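Local coordinates for Alpha/beta hydrolase fold protein (Ochrobactrum, PDB 4G9E), which hydrolyses N-acyl homoserine lactones, opening their lactone ring, and is built on the alpha/beta hydrolase fold, at residues G24-M29 against E117-M122; D95-G100 against R264-C269; R131-Q136 against L224-K229. One frame throughout, in Å; residues are numbered along the deposited sequence.

Contact 1 of 3, residues G24-M29 against E117-M122; sequences GAPLLM and EMRGLM
Ala25 meets Arg119 through its methyl carbon: CB is directed toward the 117-122 segment and comes within 3.7 Å of Arg119 NH2, oblique to the guanidinium plane. This is a van der Waals contact against a charged group, and the same nitrogen forms a salt bridge with Asp95 OD2. Ala25 also touches Thr270 at the end of helix 255-270, as does Arg119; the contact lies at the protein surface, beside the C-terminal end of that helix.

At Pro26 the approach changes. Its CD lies 3.9 Å from Arg119 NH2, at the edge of the guanidinium and close to its plane, with the two side chains crossing at about a right angle. Arg119 gets there because its chain, straight through CD, bends at chi3 (-82°) and so carries NH2 to the proline ring. Pro26 packs on Asp95 as well, so arginine and proline share this aspartate as a neighbour.

The backbone of Pro26 pairs with that of Val97, and this explains why so little else touches across the contact. In the central sheet of the alpha/beta hydrolase fold, strands 24-30 and 120-124 run parallel but are not adjacent; strand 97-101 is inserted between them, so the contact made here is that of the long Arg119 side chain, just before strand 120-124, with Ala25 and Pro26.

Leu27 turns to Val97 and to Leu262 of helix 255-270. At Leu28 the separation is plain: its CA stands 9.6 Å from Leu121 CA, about two strand spacings. Met29 keeps much the same distance, with 9.4 Å between Met29 CA and Met122 CA.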
loop_
_atom_site.group_PDB
_atom_site.type_symbol
_atom_site.label_atom_id
_atom_site.label_comp_id
_atom_site.label_asym_id
_atom_site.label_seq_id
_atom_site.Cartn_x
_atom_site.Cartn_y
_atom_site.Cartn_z
ATOM N N GLY A 24 -17.255 12.487 -0.075
ATOM C CA GLY A 24 -17.558 11.332 -0.895
ATOM C C GLY A 24 -17.143 10.016 -0.274
ATOM O O GLY A 24 -16.683 9.962 0.868
ATOM N N ALA A 25 -17.308 8.951 -1.050
ATOM C CA ALA A 25 -16.948 7.605 -0.630
ATOM C C ALA A 25 -15.528 7.537 -0.055
ATOM O O ALA A 25 -14.629 8.248 -0.487
ATOM C CB ALA A 25 -17.084 6.655 -1.801
ATOM N N PRO A 26 -15.317 6.669 0.937
ATOM C CA PRO A 26 -13.993 6.561 1.554
ATOM C C PRO A 26 -12.978 5.755 0.741
ATOM O O PRO A 26 -13.314 4.762 0.092
ATOM C CB PRO A 26 -14.296 5.865 2.884
ATOM C CG PRO A 26 -15.534 5.071 2.609
ATOM C CD PRO A 26 -16.344 5.909 1.666
ATOM N N LEU A 27 -11.727 6.204 0.817
ATOM C CA LEU A 27 -10.572 5.542 0.225
ATOM C C LEU A 27 -9.535 5.349 1.320
ATOM O O LEU A 27 -9.053 6.327 1.889
ATOM C CB LEU A 27 -9.963 6.419 -0.875
ATOM C CG LEU A 27 -8.648 5.887 -1.451
ATOM C CD1 LEU A 27 -8.880 4.699 -2.370
ATOM C CD2 LEU A 27 -7.878 6.983 -2.172
ATOM N N LEU A 28 -9.211 4.096 1.622
ATOM C CA LEU A 28 -8.110 3.785 2.520
ATOM C C LEU A 28 -6.846 3.661 1.680
ATOM O O LEU A 28 -6.805 2.861 0.750
ATOM C CB LEU A 28 -8.389 2.462 3.226
ATOM C CG LEU A 28 -7.219 1.876 4.013
ATOM C CD1 LEU A 28 -6.806 2.790 5.151
ATOM C CD2 LEU A 28 -7.597 0.490 4.562
ATOM N N MET A 29 -5.829 4.458 2.001
ATOM C CA MET A 29 -4.535 4.384 1.325
ATOM C C MET A 29 -3.524 3.793 2.296
ATOM O O MET A 29 -3.367 4.315 3.400
ATOM C CB MET A 29 -4.068 5.774 0.876
ATOM C CG MET A 29 -5.018 6.448 -0.093
ATOM S SD MET A 29 -4.411 8.017 -0.747
ATOM C CE MET A 29 -3.279 7.419 -1.993
ATOM N N GLU A 117 -16.624 -6.065 2.488
ATOM C CA GLU A 117 -17.393 -5.055 1.739
ATOM C C GLU A 117 -16.494 -4.053 0.988
ATOM O O GLU A 117 -16.990 -3.056 0.440
ATOM C CB GLU A 117 -18.392 -4.353 2.646
ATOM C CG GLU A 117 -19.547 -5.247 3.100
ATOM C CD GLU A 117 -20.610 -5.550 1.973
ATOM O OE1 GLU A 117 -20.493 -5.065 0.803
ATOM O OE2 GLU A 117 -21.578 -6.305 2.272
ATOM N N MET A 118 -15.193 -4.363 0.932
ATOM C CA MET A 118 -14.261 -3.571 0.137
ATOM C C MET A 118 -14.842 -3.361 -1.253
ATOM O O MET A 118 -15.245 -4.322 -1.909
ATOM C CB MET A 118 -12.930 -4.314 0.021
ATOM C CG MET A 118 -11.767 -3.415 -0.358
ATOM S SD MET A 118 -10.232 -4.285 -0.729
ATOM C CE MET A 118 -9.870 -5.061 0.847
ATOM N N ARG A 119 -14.856 -2.122 -1.726
ATOM C CA ARG A 119 -15.492 -1.866 -3.012
ATOM C C ARG A 119 -14.559 -2.024 -4.198
ATOM O O ARG A 119 -15.006 -2.147 -5.332
ATOM C CB ARG A 119 -16.220 -0.528 -3.015
ATOM C CG ARG A 119 -17.574 -0.689 -2.329
ATOM C CD ARG A 119 -18.496 0.482 -2.483
ATOM N NE ARG A 119 -18.191 1.521 -1.514
ATOM C CZ ARG A 119 -18.876 2.654 -1.414
ATOM N NH1 ARG A 119 -19.907 2.877 -2.220
ATOM N NH2 ARG A 119 -18.536 3.558 -0.507
ATOM N N GLY A 120 -13.259 -2.040 -3.931
ATOM C CA GLY A 120 -12.265 -2.263 -4.958
ATOM C C GLY A 120 -10.900 -2.178 -4.312
ATOM O O GLY A 120 -10.772 -1.610 -3.227
ATOM N N LEU A 121 -9.892 -2.725 -4.986
ATOM C CA LEU A 121 -8.509 -2.657 -4.525
ATOM C C LEU A 121 -7.634 -2.220 -5.680
ATOM O O LEU A 121 -7.662 -2.860 -6.734
ATOM C CB LEU A 121 -8.053 -4.039 -4.053
ATOM C CG LEU A 121 -6.567 -4.194 -3.720
ATOM C CD1 LEU A 121 -6.197 -3.342 -2.529
ATOM C CD2 LEU A 121 -6.249 -5.659 -3.435
ATOM N N MET A 122 -6.869 -1.143 -5.493
ATOM C CA MET A 122 -5.845 -0.754 -6.464
ATOM C C MET A 122 -4.481 -1.017 -5.845
ATOM O O MET A 122 -4.241 -0.625 -4.702
ATOM C CB MET A 122 -5.966 0.726 -6.853
ATOM C CG MET A 122 -4.859 1.172 -7.820
ATOM S SD MET A 122 -4.969 2.892 -8.344
ATOM C CE MET A 122 -6.345 2.771 -9.485
#

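Contact 2 of 3, residues D95-G100 against R264-C269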
loop_
_atom_site.group_PDB
_atom_site.type_symbol
_atom_site.label_atom_id
_atom_site.label_comp_id
_atom_site.label_asym_id
_atom_site.label_seq_id
_atom_site.Cartn_x
_atom_site.Cartn_y
_atom_site.Cartn_z
ATOM N N ASP A 95 -16.902 -0.191 3.799
ATOM C CA ASP A 95 -16.964 -0.286 2.338
ATOM C C ASP A 95 -15.993 0.630 1.604
ATOM O O ASP A 95 -16.279 1.111 0.504
ATOM C CB ASP A 95 -18.392 -0.031 1.854
ATOM C CG ASP A 95 -18.876 1.365 2.178
ATOM O OD1 ASP A 95 -18.202 2.087 2.944
ATOM O OD2 ASP A 95 -19.951 1.740 1.670
ATOM N N ALA A 96 -14.835 0.867 2.200
ATOM C CA ALA A 96 -13.825 1.666 1.527
ATOM C C ALA A 96 -13.359 0.996 0.248
ATOM O O ALA A 96 -13.335 -0.236 0.131
ATOM C CB ALA A 96 -12.645 1.902 2.441
ATOM N N VAL A 97 -12.972 1.828 -0.709
ATOM C CA VAL A 97 -12.034 1.408 -1.744
ATOM C C VAL A 97 -10.654 1.431 -1.096
ATOM O O VAL A 97 -10.377 2.302 -0.271
ATOM C CB VAL A 97 -12.075 2.378 -2.956
ATOM C CG1 VAL A 97 -11.033 2.000 -4.008
ATOM C CG2 VAL A 97 -13.477 2.404 -3.563
ATOM N N VAL A 98 -9.804 0.462 -1.434
ATOM C CA VAL A 98 -8.459 0.408 -0.863
ATOM C C VAL A 98 -7.423 0.628 -1.951
ATOM O O VAL A 98 -7.490 0.008 -3.011
ATOM C CB VAL A 98 -8.207 -0.926 -0.118
ATOM C CG1 VAL A 98 -6.765 -0.995 0.400
ATOM C CG2 VAL A 98 -9.212 -1.064 1.020
ATOM N N PHE A 99 -6.486 1.534 -1.683
ATOM C CA PHE A 99 -5.295 1.689 -2.498
ATOM C C PHE A 99 -4.105 1.239 -1.662
ATOM O O PHE A 99 -3.883 1.765 -0.573
ATOM C CB PHE A 99 -5.082 3.146 -2.932
ATOM C CG PHE A 99 -3.728 3.376 -3.524
ATOM C CD1 PHE A 99 -3.439 2.903 -4.789
ATOM C CD2 PHE A 99 -2.711 3.971 -2.784
ATOM C CE1 PHE A 99 -2.175 3.059 -5.332
ATOM C CE2 PHE A 99 -1.444 4.133 -3.323
ATOM C CZ PHE A 99 -1.177 3.674 -4.596
ATOM N N GLY A 100 -3.333 0.286 -2.172
ATOM C CA GLY A 100 -2.158 -0.178 -1.458
ATOM C C GLY A 100 -0.902 0.044 -2.270
ATOM O O GLY A 100 -0.808 -0.401 -3.418
ATOM N N ARG A 264 -10.839 7.612 -11.462
ATOM C CA ARG A 264 -11.720 6.833 -12.319
ATOM C C ARG A 264 -12.090 5.516 -11.642
ATOM O O ARG A 264 -13.241 5.089 -11.684
ATOM C CB ARG A 264 -11.100 6.602 -13.697
ATOM C CG ARG A 264 -12.076 6.038 -14.713
ATOM C CD ARG A 264 -11.517 6.115 -16.119
ATOM N NE ARG A 264 -10.367 5.249 -16.381
ATOM C CZ ARG A 264 -9.135 5.682 -16.642
ATOM N NH1 ARG A 264 -8.178 4.812 -16.924
ATOM N NH2 ARG A 264 -8.855 6.978 -16.624
ATOM N N PHE A 265 -11.115 4.890 -10.999
ATOM C CA PHE A 265 -11.351 3.646 -10.285
ATOM C C PHE A 265 -12.333 3.856 -9.131
ATOM O O PHE A 265 -13.273 3.074 -8.960
ATOM C CB PHE A 265 -10.026 3.084 -9.771
ATOM C CG PHE A 265 -10.154 1.734 -9.137
ATOM C CD1 PHE A 265 -10.648 0.661 -9.860
ATOM C CD2 PHE A 265 -9.756 1.528 -7.822
ATOM C CE1 PHE A 265 -10.756 -0.599 -9.277
ATOM C CE2 PHE A 265 -9.861 0.269 -7.234
ATOM C CZ PHE A 265 -10.347 -0.792 -7.968
ATOM N N ILE A 266 -12.142 4.907 -8.337
ATOM C CA ILE A 266 -13.064 5.175 -7.239
ATOM C C ILE A 266 -14.477 5.412 -7.777
ATOM O O ILE A 266 -15.447 4.838 -7.276
ATOM C CB ILE A 266 -12.626 6.368 -6.374
ATOM C CG1 ILE A 266 -11.286 6.084 -5.692
ATOM C CG2 ILE A 266 -13.691 6.687 -5.336
ATOM C CD1 ILE A 266 -10.640 7.327 -5.103
ATOM N N ARG A 267 -14.599 6.241 -8.811
ATOM C CA ARG A 267 -15.904 6.499 -9.413
ATOM C C ARG A 267 -16.539 5.185 -9.869
ATOM O O ARG A 267 -17.715 4.923 -9.602
ATOM C CB ARG A 267 -15.758 7.484 -10.586
ATOM C CG ARG A 267 -17.064 8.020 -11.158
ATOM C CD ARG A 267 -17.764 7.080 -12.132
ATOM N NE ARG A 267 -16.896 6.526 -13.163
ATOM C CZ ARG A 267 -16.592 7.122 -14.316
ATOM N NH1 ARG A 267 -15.795 6.495 -15.169
ATOM N NH2 ARG A 267 -17.080 8.328 -14.629
ATOM N N ASP A 268 -15.764 4.358 -10.559
ATOM C CA ASP A 268 -16.277 3.102 -11.076
ATOM C C ASP A 268 -16.743 2.169 -9.962
ATOM O O ASP A 268 -17.738 1.470 -10.115
ATOM C CB ASP A 268 -15.236 2.383 -11.930
ATOM C CG ASP A 268 -14.976 3.050 -13.268
ATOM O OD1 ASP A 268 -15.678 4.021 -13.648
ATOM O OD2 ASP A 268 -14.054 2.554 -13.949
ATOM N N CYS A 269 -16.017 2.144 -8.847
ATOM C CA CYS A 269 -16.318 1.214 -7.758
ATOM C C CYS A 269 -17.422 1.696 -6.829
ATOM O O CYS A 269 -17.950 0.906 -6.046
ATOM C CB CYS A 269 -15.066 0.963 -6.920
ATOM S SG CYS A 269 -13.788 0.001 -7.724
#
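Val97 faces the helix and carries all the apolar contact, dividing its two methyl groups among three residues. CG1, placed opposite the backbone N (chi1 176°), lies 3.8 Å from Phe265 CE2 and approaches the ring obliquely. It also faces Ile266 more loosely, with 4.4 Å between Val97 CG1 and Ile266 CG1. The other branch, CG2, sits 4.0 Å from Cys269 CB, one helical turn beyond Phe265. A single beta-branched side chain is thus set against residues of successive turns.

Sulfur and ring interactions join the helix residues to one another and to the surrounding core. Cys269 SG lies 3.4 Å above the plane of the Phe265 ring, offset toward its rim, so cysteine and phenylalanine pack together on the side turned to the sheet. The same ring meets Trp236 edge-to-face and touches Met122 of strand 120-124.

Strand 97-100 and helix 264-269 run nearly antiparallel, at 153°, with their axes 9.7 Å apart. This is a helix laid over the central sheet of an alpha/beta hydrolase: helix 255-270 covers one face, while Val98, pointing the opposite way from Val97, packs with Leu121 and Met118. Gly100 at the end of the segment fits the first glycine of a GxSxG nucleophile elbow, so the strand beneath the helix probably leads to the catalytic serine.

Polar interactions lie on the helix away from Val97: Arg267 and Asp268 form a salt bridge within it, NE and NH1 both donating to Asp268 OD1, which lies 6° out of the guanidinium plane and 2.8 Å from Arg267 NE, while Asp268 OD2 receives a hydrogen bond from Trp236 NE1.

Contact 3 of 3, residues R131-Q136 against L224-K229; sequences REEVGQ and LDFVSK
Phe226 is the side chain on which this contact turns, and Gln136 meets it mainly through aliphatic and backbone atoms. Gln136 CB lies 3.7 Å from Phe226 CE2, while the carbonyl carbon of Gln136 sits over one face of the ring and its O is 3.8 Å from Phe226 CB. The amide of Gln136 stands nearly upright to the ring, their planes 86° apart, with OE1 at 3.9 Å from Phe226 CE2.

A second neighbour comes in at the rim. Glu133 OE1 lies in the ring plane, 4.0 Å from Phe226 CZ, where the positive edge of an aromatic ring would favour a carboxylate oxygen. The carboxylate is turned 80° against the ring.

Next come the groups that fix Glu133. Its OE1 accepts a hydrogen bond from Ala130 N, and OE2 forms a salt bridge with Arg201, so the carboxylate is held at both oxygens. Glu133 occupies the N-cap position of helix 134-137, and its O receives a weak bond from Gln136 N. On the other side, with CG of Phe226 anti to the backbone N (chi1 -180°), the ring reaches across to Gln136 and Glu133, and it also touches Val129. An alanine here would remove the ring, and the backbone and CB of Gln136 would probably lose their apolar support, leaving a gap between the two helices. Behind it, Val227 is buried against Val213 of strand 211-216.

Phe226 joins the helix after strand 211-216 to segment 131-136, with the side chain of Glu133 about 12 Å from the bound N-butanoyl-L-homoserine; that segment follows strand 120-124 and opens a helical insertion preceding strand 211-216, consistent with the cap that alpha/beta hydrolases commonly carry here.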
loop_
_atom_site.group_PDB
_atom_site.type_symbol
_atom_site.label_atom_id
_atom_site.label_comp_id
_atom_site.label_asym_id
_atom_site.label_seq_id
_atom_site.Cartn_x
_atom_site.Cartn_y
_atom_site.Cartn_z
ATOM N N ARG A 131 4.719 -17.555 -2.505
ATOM C CA ARG A 131 6.020 -17.423 -1.866
ATOM C C ARG A 131 7.171 -17.852 -2.779
ATOM O O ARG A 131 8.249 -17.261 -2.737
ATOM C CB ARG A 131 6.066 -18.181 -0.539
ATOM C CG ARG A 131 6.041 -19.687 -0.676
ATOM C CD ARG A 131 6.104 -20.362 0.672
ATOM N NE ARG A 131 6.475 -21.756 0.522
ATOM C CZ ARG A 131 6.800 -22.549 1.531
ATOM N NH1 ARG A 131 6.781 -22.084 2.768
ATOM N NH2 ARG A 131 7.142 -23.805 1.298
ATOM N N GLU A 132 6.949 -18.861 -3.617
ATOM C CA GLU A 132 8.023 -19.353 -4.479
ATOM C C GLU A 132 8.300 -18.448 -5.688
ATOM O O GLU A 132 9.253 -18.674 -6.433
ATOM C CB GLU A 132 7.759 -20.790 -4.936
ATOM C CG GLU A 132 6.644 -20.969 -5.948
ATOM C CD GLU A 132 5.250 -21.013 -5.336
ATOM O OE1 GLU A 132 5.106 -20.881 -4.095
ATOM O OE2 GLU A 132 4.289 -21.184 -6.120
ATOM N N GLU A 133 7.477 -17.416 -5.863
ATOM C CA GLU A 133 7.559 -16.531 -7.020
ATOM C C GLU A 133 8.187 -15.189 -6.698
ATOM O O GLU A 133 8.221 -14.307 -7.547
ATOM C CB GLU A 133 6.162 -16.296 -7.596
ATOM C CG GLU A 133 5.527 -17.543 -8.158
ATOM C CD GLU A 133 4.073 -17.354 -8.532
ATOM O OE1 GLU A 133 3.415 -16.425 -8.010
ATOM O OE2 GLU A 133 3.579 -18.158 -9.348
ATOM N N VAL A 134 8.678 -15.017 -5.479
ATOM C CA VAL A 134 9.222 -13.723 -5.081
ATOM C C VAL A 134 10.350 -13.264 -6.014
ATOM O O VAL A 134 10.391 -12.101 -6.428
ATOM C CB VAL A 134 9.669 -13.729 -3.600
ATOM C CG1 VAL A 134 10.387 -12.441 -3.250
ATOM C CG2 VAL A 134 8.457 -13.934 -2.687
ATOM N N GLY A 135 11.237 -14.184 -6.379
ATOM C CA GLY A 135 12.319 -13.866 -7.290
ATOM C C GLY A 135 11.849 -13.476 -8.681
ATOM O O GLY A 135 12.504 -12.694 -9.364
ATOM N N GLN A 136 10.725 -14.037 -9.111
ATOM C CA GLN A 136 10.150 -13.711 -10.415
ATOM C C GLN A 136 9.441 -12.361 -10.443
ATOM O O GLN A 136 9.504 -11.641 -11.432
ATOM C CB GLN A 136 9.176 -14.800 -10.855
ATOM C CG GLN A 136 9.830 -16.141 -11.099
ATOM C CD GLN A 136 8.824 -17.266 -11.153
ATOM O OE1 GLN A 136 7.888 -17.238 -11.950
ATOM N NE2 GLN A 136 9.005 -18.265 -10.295
ATOM N N LEU A 224 7.438 -5.618 -14.368
ATOM C CA LEU A 224 6.173 -5.303 -15.019
ATOM C C LEU A 224 5.718 -6.410 -15.966
ATOM O O LEU A 224 4.516 -6.605 -16.159
ATOM C CB LEU A 224 6.255 -3.961 -15.748
ATOM C CG LEU A 224 6.553 -2.774 -14.834
ATOM C CD1 LEU A 224 6.565 -1.489 -15.638
ATOM C CD2 LEU A 224 5.535 -2.695 -13.707
ATOM N N ASP A 225 6.665 -7.124 -16.567
ATOM C CA ASP A 225 6.344 -8.263 -17.426
ATOM C C ASP A 225 5.612 -9.337 -16.633
ATOM O O ASP A 225 4.660 -9.949 -17.116
ATOM C CB ASP A 225 7.613 -8.877 -18.025
ATOM C CG ASP A 225 8.249 -8.002 -19.078
ATOM O OD1 ASP A 225 7.614 -7.013 -19.491
ATOM O OD2 ASP A 225 9.381 -8.318 -19.505
ATOM N N PHE A 226 6.083 -9.581 -15.415
ATOM C CA PHE A 226 5.465 -10.574 -14.552
ATOM C C PHE A 226 4.058 -10.123 -14.178
ATOM O O PHE A 226 3.097 -10.886 -14.270
ATOM C CB PHE A 226 6.304 -10.777 -13.292
ATOM C CG PHE A 226 5.737 -11.796 -12.353
ATOM C CD1 PHE A 226 4.839 -11.427 -11.371
ATOM C CD2 PHE A 226 6.107 -13.125 -12.451
ATOM C CE1 PHE A 226 4.317 -12.360 -10.506
ATOM C CE2 PHE A 226 5.587 -14.064 -11.583
ATOM C CZ PHE A 226 4.686 -13.680 -10.615
ATOM N N VAL A 227 3.941 -8.869 -13.757
ATOM C CA VAL A 227 2.658 -8.318 -13.348
ATOM C C VAL A 227 1.622 -8.413 -14.472
ATOM O O VAL A 227 0.455 -8.725 -14.229
ATOM C CB VAL A 227 2.825 -6.860 -12.880
ATOM C CG1 VAL A 227 1.477 -6.169 -12.751
ATOM C CG2 VAL A 227 3.586 -6.827 -11.565
ATOM N N SER A 228 2.056 -8.162 -15.704
ATOM C CA SER A 228 1.143 -8.186 -16.846
ATOM C C SER A 228 0.660 -9.597 -17.179
ATOM O O SER A 228 -0.224 -9.772 -18.017
ATOM C CB SER A 228 1.795 -7.552 -18.078
ATOM O OG SER A 228 2.790 -8.403 -18.609
ATOM N N LYS A 229 1.240 -10.598 -16.523
ATOM C CA LYS A 229 0.867 -11.987 -16.768
ATOM C C LYS A 229 0.091 -12.608 -15.606
ATOM O O LYS A 229 -0.383 -13.739 -15.698
ATOM C CB LYS A 229 2.107 -12.825 -17.084
ATOM C CG LYS A 229 2.764 -12.469 -18.408
ATOM C CD LYS A 229 4.048 -13.262 -18.628
ATOM C CE LYS A 229 4.709 -12.896 -19.949
ATOM N NZ LYS A 229 3.843 -13.224 -21.114
#

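How the contacts relate
From the N terminus, strand 24-30 opens contact 1, and segment 95-100 opens contact 2 before 117-122 closes the first, across 87 residues; the two contacts therefore cross. Contact 2 closes only at 264-269, after 163 residues, tying the C-terminal helix 255-270 to strand 97-101. Contact 3 (131-136 with 224-229) is nested within that span, following contact 1 in series. Contacts 1 and 2 have centres 4 Å apart and share the central sheet: Leu28 O to Phe99 N and Met122 N to Val98 O, each 2.8 Å, are probable hydrogen bonds between neighbouring strands. Contact 3, its centre about 25 Å from that of contact 1, joins helix 134-137 to helix 224-227, away from the sheet.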